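Local coordinates for galactose-1-phosphate uridylyltransferase (Pyrobaculum aerophilum str. IM2, PDB 6K9Z), which transfers the uridylyl group between UDP-hexose and hexose 1-phosphate, exchanging glucose 1-phosphate and galactose 1-phosphate on the nucleotide, at the interface of chains A and B. Coordinates in Å, arbitrary orientation; residue numbers count along the deposited sequence, not the author numbering. Chains: chain A/B, Galactose-1-phosphate uridylyltransferase.

Contact 1: the interface of chains A and B. Residues chain A 160, 171-172, 175, 197, 207; chain B 7-8.
With CG anti to the carbonyl carbon in both B:Phe8 and A:His172 (chi1 -61° and -59°), each ring is sent toward the other chain, and the second torsions turn the two planes to within 9° of parallel. The ring centroids are 4.1 Å apart, so the phenyl stacks on the imidazole, shifted toward its rim. B:Phe8 plugs a pocket of mixed aromatic and aliphatic side chains. It projects from a loop of chain B onto helix 171-178, which starts directly after the zinc ligand A:Cys170 and contains the zinc ligand A:Cys173. Both imidazole nitrogens are engaged within chain A. The phenol OH of A:Tyr207 lies at the ring edge, hydrogen bonded to A:His172 ND1 at 2.7 Å, while A:Ser160 OG pairs with A:His172 NE2 at 2.9 Å. Together they fix the turn of the imidazole and present its flat side to B:Phe8. Aliphatic branches close round the phenyl: A:Leu171 CD2 lies 3.7 Å from B:Phe8 CE1, and A:Ile175 CD1 touches B:Phe8 CZ from the opposite direction. A:Tyr197 serves both chain B residues, its hydroxyl in the phenyl plane at the B:Phe8 edge. B:Pro7 CD lies over the A:Tyr197 face, toward its rim (CH-pi), 3.5 Å from A:Tyr197 CD1.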
loop_
_atom_site.group_PDB
_atom_site.type_symbol
_atom_site.label_atom_id
_atom_site.label_comp_id
_atom_site.label_asym_id
_atom_site.label_seq_id
_atom_site.Cartn_x
_atom_site.Cartn_y
_atom_site.Cartn_z
ATOM N N SER A 160 -14.081 -11.835 8.352
ATOM C CA SER A 160 -14.236 -12.272 9.761
ATOM C C SER A 160 -15.697 -12.669 10.024
ATOM O O SER A 160 -15.964 -13.756 10.609
ATOM C CB SER A 160 -13.793 -11.232 10.699
ATOM O OG SER A 160 -12.396 -11.024 10.601
ATOM N N LEU A 171 -12.545 -16.322 14.035
ATOM C CA LEU A 171 -11.310 -16.812 13.344
ATOM C C LEU A 171 -10.064 -16.272 14.052
ATOM O O LEU A 171 -9.107 -17.029 14.229
ATOM C CB LEU A 171 -11.263 -16.379 11.879
ATOM C CG LEU A 171 -10.034 -16.878 11.112
ATOM C CD1 LEU A 171 -9.800 -18.373 11.282
ATOM C CD2 LEU A 171 -10.182 -16.517 9.653
ATOM N N HIS A 172 -10.115 -15.017 14.504
ATOM C CA HIS A 172 -8.952 -14.406 15.203
ATOM C C HIS A 172 -8.658 -15.197 16.481
ATOM O O HIS A 172 -7.483 -15.436 16.779
ATOM C CB HIS A 172 -9.236 -12.939 15.541
ATOM C CG HIS A 172 -9.532 -12.083 14.358
ATOM N ND1 HIS A 172 -8.553 -11.368 13.707
ATOM C CD2 HIS A 172 -10.689 -11.814 13.719
ATOM C CE1 HIS A 172 -9.092 -10.698 12.713
ATOM N NE2 HIS A 172 -10.400 -10.951 12.702
ATOM N N ILE A 175 -6.800 -18.356 15.518
ATOM C CA ILE A 175 -5.393 -18.048 15.137
ATOM C C ILE A 175 -4.545 -17.780 16.395
ATOM O O ILE A 175 -3.461 -18.402 16.581
ATOM C CB ILE A 175 -5.362 -16.912 14.108
ATOM C CG1 ILE A 175 -5.897 -17.366 12.756
ATOM C CG2 ILE A 175 -3.939 -16.378 14.005
ATOM C CD1 ILE A 175 -6.102 -16.258 11.736
ATOM N N TYR A 197 0.625 -15.179 7.273
ATOM C CA TYR A 197 0.301 -14.321 6.096
ATOM C C TYR A 197 0.972 -12.949 6.254
ATOM O O TYR A 197 0.485 -11.987 5.615
ATOM C CB TYR A 197 -1.227 -14.182 5.968
ATOM C CG TYR A 197 -1.948 -13.913 7.285
ATOM C CD1 TYR A 197 -2.305 -14.946 8.138
ATOM C CD2 TYR A 197 -2.248 -12.609 7.694
ATOM C CE1 TYR A 197 -2.958 -14.723 9.332
ATOM C CE2 TYR A 197 -2.835 -12.361 8.923
ATOM C CZ TYR A 197 -3.227 -13.426 9.729
ATOM O OH TYR A 197 -3.780 -13.174 10.955
ATOM N N TYR A 207 -2.241 -9.374 19.694
ATOM C CA TYR A 207 -3.670 -9.668 19.954
ATOM C C TYR A 207 -3.920 -9.888 21.425
ATOM O O TYR A 207 -3.089 -10.474 22.129
ATOM C CB TYR A 207 -4.134 -10.957 19.294
ATOM C CG TYR A 207 -4.566 -10.856 17.853
ATOM C CD1 TYR A 207 -3.650 -10.932 16.807
ATOM C CD2 TYR A 207 -5.906 -10.822 17.535
ATOM C CE1 TYR A 207 -4.077 -10.914 15.486
ATOM C CE2 TYR A 207 -6.344 -10.796 16.234
ATOM C CZ TYR A 207 -5.435 -10.865 15.198
ATOM O OH TYR A 207 -5.921 -10.847 13.917
ATOM N N PRO B 7 -6.128 -14.582 5.172
ATOM C CA PRO B 7 -7.496 -15.071 5.287
ATOM C C PRO B 7 -8.495 -13.928 5.531
ATOM O O PRO B 7 -9.690 -14.148 5.434
ATOM C CB PRO B 7 -7.373 -16.081 6.408
ATOM C CG PRO B 7 -6.301 -15.538 7.300
ATOM C CD PRO B 7 -5.308 -14.914 6.352
ATOM N N PHE B 8 -8.002 -12.750 5.882
ATOM C CA PHE B 8 -8.871 -11.582 6.216
ATOM C C PHE B 8 -9.008 -10.661 5.004
ATOM O O PHE B 8 -9.988 -9.933 4.934
ATOM C CB PHE B 8 -8.340 -10.860 7.458
ATOM C CG PHE B 8 -8.313 -11.722 8.688
ATOM C CD1 PHE B 8 -9.492 -12.168 9.282
ATOM C CD2 PHE B 8 -7.115 -12.159 9.219
ATOM C CE1 PHE B 8 -9.473 -13.008 10.391
ATOM C CE2 PHE B 8 -7.096 -12.943 10.364
ATOM C CZ PHE B 8 -8.270 -13.415 10.921
#

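Contact 2: the interface of chains A and B. Residues chain A 182, 196, 297-299; chain B 4, 15, 63, 65.
B:Arg4 and A:Glu299 face each other end-on in a salt-bridge network between two subunits of this type 1 galactose-1-phosphate uridylyltransferase. B:Arg4 NH2 donates to A:Glu299 OE1 at 3.0 Å, and B:Arg4 NH1 to A:Glu299 OE2 at 2.9 Å, the latter on the syn lone pair. B:Arg4 NH1 also donates to the backbone carbonyl A:Phe196 O at 3.1 Å, in the carbonyl plane and on a lone pair. The arginine, extended from CG to NE, slots its guanidinium between A:Pro298 CD on one face and the A:Phe196 ring on the other, stacked 15° from parallel with a cation-pi contact through NH1. A:Arg182 NH1 and NH2 grip both oxygens of B:Glu65 in a straight, nearly coplanar pairing, A:Arg182 NH1 to B:Glu65 OE1 at 2.8 Å. The same-side bond from A:Arg182 NH1 to the anti lone pair of A:Glu299 OE2, linking the two pairs, is bent and tilted by contrast. A leucine in place of B:Arg4 would probably leave the A:Glu299 carboxylate without its cross-chain mate and A:Phe196 O without this donor. B:Thr63 O lies in plane at the A:Phe196 edge. Packing is looser toward B:Val15, whose CG1 stays 4.2 Å from both A:Pro298 CD and A:Thr297 CA.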
loop_
_atom_site.group_PDB
_atom_site.type_symbol
_atom_site.label_atom_id
_atom_site.label_comp_id
_atom_site.label_asym_id
_atom_site.label_seq_id
_atom_site.Cartn_x
_atom_site.Cartn_y
_atom_site.Cartn_z
ATOM N N ARG A 182 5.625 -19.136 15.607
ATOM C CA ARG A 182 5.931 -17.730 15.234
ATOM C C ARG A 182 5.680 -16.785 16.415
ATOM O O ARG A 182 5.689 -15.566 16.188
ATOM C CB ARG A 182 5.133 -17.322 13.993
ATOM C CG ARG A 182 5.697 -17.871 12.691
ATOM C CD ARG A 182 4.804 -17.569 11.504
ATOM N NE ARG A 182 3.437 -17.956 11.798
ATOM C CZ ARG A 182 2.903 -19.125 11.485
ATOM N NH1 ARG A 182 3.614 -20.028 10.836
ATOM N NH2 ARG A 182 1.651 -19.380 11.811
ATOM N N PHE A 196 1.267 -16.061 9.788
ATOM C CA PHE A 196 1.544 -16.950 8.624
ATOM C C PHE A 196 1.530 -16.138 7.329
ATOM O O PHE A 196 2.343 -16.345 6.427
ATOM C CB PHE A 196 0.534 -18.085 8.545
ATOM C CG PHE A 196 0.862 -19.089 7.470
ATOM C CD1 PHE A 196 1.818 -20.060 7.682
ATOM C CD2 PHE A 196 0.178 -19.101 6.270
ATOM C CE1 PHE A 196 2.139 -20.980 6.704
ATOM C CE2 PHE A 196 0.483 -20.046 5.292
ATOM C CZ PHE A 196 1.434 -21.014 5.537
ATOM N N THR A 297 11.328 -16.534 5.139
ATOM C CA THR A 297 10.022 -17.059 5.625
ATOM C C THR A 297 9.585 -16.303 6.867
ATOM O O THR A 297 10.413 -15.920 7.679
ATOM C CB THR A 297 10.045 -18.561 5.877
ATOM O OG1 THR A 297 10.871 -18.795 7.016
ATOM C CG2 THR A 297 10.521 -19.335 4.674
ATOM N N PRO A 298 8.263 -16.141 7.081
ATOM C CA PRO A 298 7.738 -15.655 8.355
ATOM C C PRO A 298 8.278 -16.443 9.556
ATOM O O PRO A 298 8.430 -15.861 10.608
ATOM C CB PRO A 298 6.222 -15.781 8.164
ATOM C CG PRO A 298 6.006 -15.572 6.668
ATOM C CD PRO A 298 7.223 -16.228 6.045
ATOM N N GLU A 299 8.463 -17.742 9.394
ATOM C CA GLU A 299 8.955 -18.640 10.481
ATOM C C GLU A 299 10.394 -18.266 10.848
ATOM O O GLU A 299 10.691 -18.131 12.038
ATOM C CB GLU A 299 8.807 -20.091 10.061
ATOM C CG GLU A 299 7.352 -20.501 9.888
ATOM C CD GLU A 299 6.703 -20.017 8.591
ATOM O OE1 GLU A 299 7.395 -19.958 7.549
ATOM O OE2 GLU A 299 5.529 -19.638 8.634
ATOM N N ARG B 4 1.229 -17.633 -0.236
ATOM C CA ARG B 4 0.379 -17.684 0.971
ATOM C C ARG B 4 -0.776 -16.713 0.780
ATOM O O ARG B 4 -0.650 -15.801 -0.008
ATOM C CB ARG B 4 1.175 -17.357 2.226
ATOM C CG ARG B 4 2.363 -18.276 2.436
ATOM C CD ARG B 4 3.071 -18.059 3.726
ATOM N NE ARG B 4 4.171 -18.979 3.920
ATOM C CZ ARG B 4 4.779 -19.221 5.061
ATOM N NH1 ARG B 4 4.392 -18.624 6.199
ATOM N NH2 ARG B 4 5.782 -20.085 5.078
ATOM N N VAL B 15 6.128 -15.844 -1.118
ATOM C CA VAL B 15 7.191 -16.132 -0.126
ATOM C C VAL B 15 8.274 -16.892 -0.885
ATOM O O VAL B 15 8.000 -17.992 -1.320
ATOM C CB VAL B 15 6.678 -16.951 1.071
ATOM C CG1 VAL B 15 7.820 -17.219 2.048
ATOM C CG2 VAL B 15 5.490 -16.282 1.756
ATOM N N THR B 63 4.853 -24.906 1.622
ATOM C CA THR B 63 4.696 -24.952 3.101
ATOM C C THR B 63 3.194 -24.837 3.445
ATOM O O THR B 63 2.614 -23.737 3.277
ATOM C CB THR B 63 5.554 -23.874 3.783
ATOM O OG1 THR B 63 6.857 -23.874 3.176
ATOM C CG2 THR B 63 5.702 -24.106 5.277
ATOM N N GLU B 65 -0.005 -25.102 6.341
ATOM C CA GLU B 65 -0.445 -24.892 7.750
ATOM C C GLU B 65 -1.972 -25.064 7.741
ATOM O O GLU B 65 -2.606 -24.507 6.835
ATOM C CB GLU B 65 0.097 -23.605 8.370
ATOM C CG GLU B 65 0.435 -23.792 9.837
ATOM C CD GLU B 65 1.151 -22.648 10.527
ATOM O OE1 GLU B 65 2.350 -22.476 10.281
ATOM O OE2 GLU B 65 0.504 -21.947 11.323
#

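Contact 3: the interface of chains A and B. Residues chain A 125, 127, 132, 248; chain B 282-285.
One face of the A:Phe125 ring looks toward the backbone N of B:Ala285, which stands 4.3 Å above the ring plane and offset toward the rim, while the carboxamide ND2 of A:Asn127 lies in plane at the ring edge. Both chain A residues belong to strand 121-128 of the half-barrel of this uridylyltransferase family, and they meet the N-terminal end of helix 284-289 in chain B, in an arrangement that resembles an N-terminal helix cap supplied by the other subunit. The carboxamide of A:Asn127 is the capping group in this reading. A:Asn127 OD1 accepts from B:Gly284 N, the first residue of the helix, at 2.8 Å; the donor is tilted 15° from the carbonyl plane and the bond is bent, 142° at the hydrogen. The ND2 end reaches the next amide through a water, which lies 3.0 Å from A:Asn127 ND2 and equally far from B:Ala285 N. These two links together are likely to hold the carboxamide in this orientation, and the partial positive charge of the helix start is likely to suit an oxygen as its partner. On the strand 247-252 side, placing CG2 of A:Ile248 anti to the backbone N aims this branch at B:Gly284 CA, a tight contact at 3.4 Å, while CG1 carries A:Ile248 CD1 to within 3.6 Å of B:Ala283 CA. The methyl of B:Ala283 packs against the carboxamide, B:Ala283 CB lying 3.2 Å from A:Asn127 OD1.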
loop_
_atom_site.group_PDB
_atom_site.type_symbol
_atom_site.label_atom_id
_atom_site.label_comp_id
_atom_site.label_asym_id
_atom_site.label_seq_id
_atom_site.Cartn_x
_atom_site.Cartn_y
_atom_site.Cartn_z
ATOM N N PHE A 125 -2.896 5.163 14.586
ATOM C CA PHE A 125 -1.726 4.660 13.840
ATOM C C PHE A 125 -0.492 5.447 14.234
ATOM O O PHE A 125 -0.609 6.511 14.830
ATOM C CB PHE A 125 -1.946 4.644 12.327
ATOM C CG PHE A 125 -2.126 5.981 11.687
ATOM C CD1 PHE A 125 -3.364 6.601 11.706
ATOM C CD2 PHE A 125 -1.050 6.630 11.097
ATOM C CE1 PHE A 125 -3.542 7.822 11.075
ATOM C CE2 PHE A 125 -1.214 7.866 10.506
ATOM C CZ PHE A 125 -2.454 8.476 10.497
ATOM N N ASN A 127 3.510 6.293 12.603
ATOM C CA ASN A 127 4.607 6.158 11.615
ATOM C C ASN A 127 5.910 6.515 12.321
ATOM O O ASN A 127 5.937 7.533 13.015
ATOM C CB ASN A 127 4.403 7.072 10.408
ATOM C CG ASN A 127 3.132 6.724 9.672
ATOM O OD1 ASN A 127 2.910 5.545 9.385
ATOM N ND2 ASN A 127 2.336 7.742 9.337
ATOM N N ILE A 132 10.590 6.703 6.132
ATOM C CA ILE A 132 9.163 6.518 5.706
ATOM C C ILE A 132 8.373 7.827 5.855
ATOM O O ILE A 132 7.153 7.782 5.836
ATOM C CB ILE A 132 8.511 5.302 6.378
ATOM C CG1 ILE A 132 8.353 5.496 7.887
ATOM C CG2 ILE A 132 9.286 4.035 5.970
ATOM C CD1 ILE A 132 7.224 4.709 8.476
ATOM N N ILE A 248 5.696 1.005 10.884
ATOM C CA ILE A 248 4.298 1.455 10.849
ATOM C C ILE A 248 3.576 0.618 11.886
ATOM O O ILE A 248 3.786 -0.592 11.918
ATOM C CB ILE A 248 3.716 1.251 9.464
ATOM C CG1 ILE A 248 4.409 2.200 8.481
ATOM C CG2 ILE A 248 2.219 1.388 9.493
ATOM C CD1 ILE A 248 4.566 1.636 7.112
ATOM N N ALA B 282 4.166 5.490 1.305
ATOM C CA ALA B 282 2.946 4.753 1.692
ATOM C C ALA B 282 3.236 4.271 3.117
ATOM O O ALA B 282 4.212 3.523 3.287
ATOM C CB ALA B 282 2.719 3.600 0.751
ATOM N N ALA B 283 2.456 4.722 4.102
ATOM C CA ALA B 283 2.745 4.358 5.508
ATOM C C ALA B 283 1.503 3.819 6.233
ATOM O O ALA B 283 0.796 2.988 5.654
ATOM C CB ALA B 283 3.378 5.523 6.227
ATOM N N GLY B 284 1.242 4.305 7.449
ATOM C CA GLY B 284 0.132 3.762 8.257
ATOM C C GLY B 284 -1.245 3.917 7.635
ATOM O O GLY B 284 -1.979 2.916 7.621
ATOM N N ALA B 285 -1.590 5.097 7.106
ATOM C CA ALA B 285 -2.913 5.241 6.497
ATOM C C ALA B 285 -3.023 4.348 5.264
ATOM O O ALA B 285 -4.010 3.581 5.109
ATOM C CB ALA B 285 -3.201 6.694 6.174
HETATM O O HOH W 1 0.097 7.524 7.278
#

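The C-alpha centres of contact 1 and contact 2 lie about 14 Å apart; contact 3 is about 21 Å from contact 1 and 24 Å from contact 2. Contacts 1 and 2 share the neighbours A:Phe196 and A:Tyr197, and both receive the N-terminal stretch of chain B, joined in contact 2 by B:Thr63 and B:Glu65. The centre of contact 3 lies about 10 Å from A:Phe140, the engineered residue at the predicted catalytic histidine position, and its strand 247-252 carries the iron ligand A:His252. Each contact recurs with chains exchanged, fitting a two-fold dimer, although the structure alone does not show that it forms in solution.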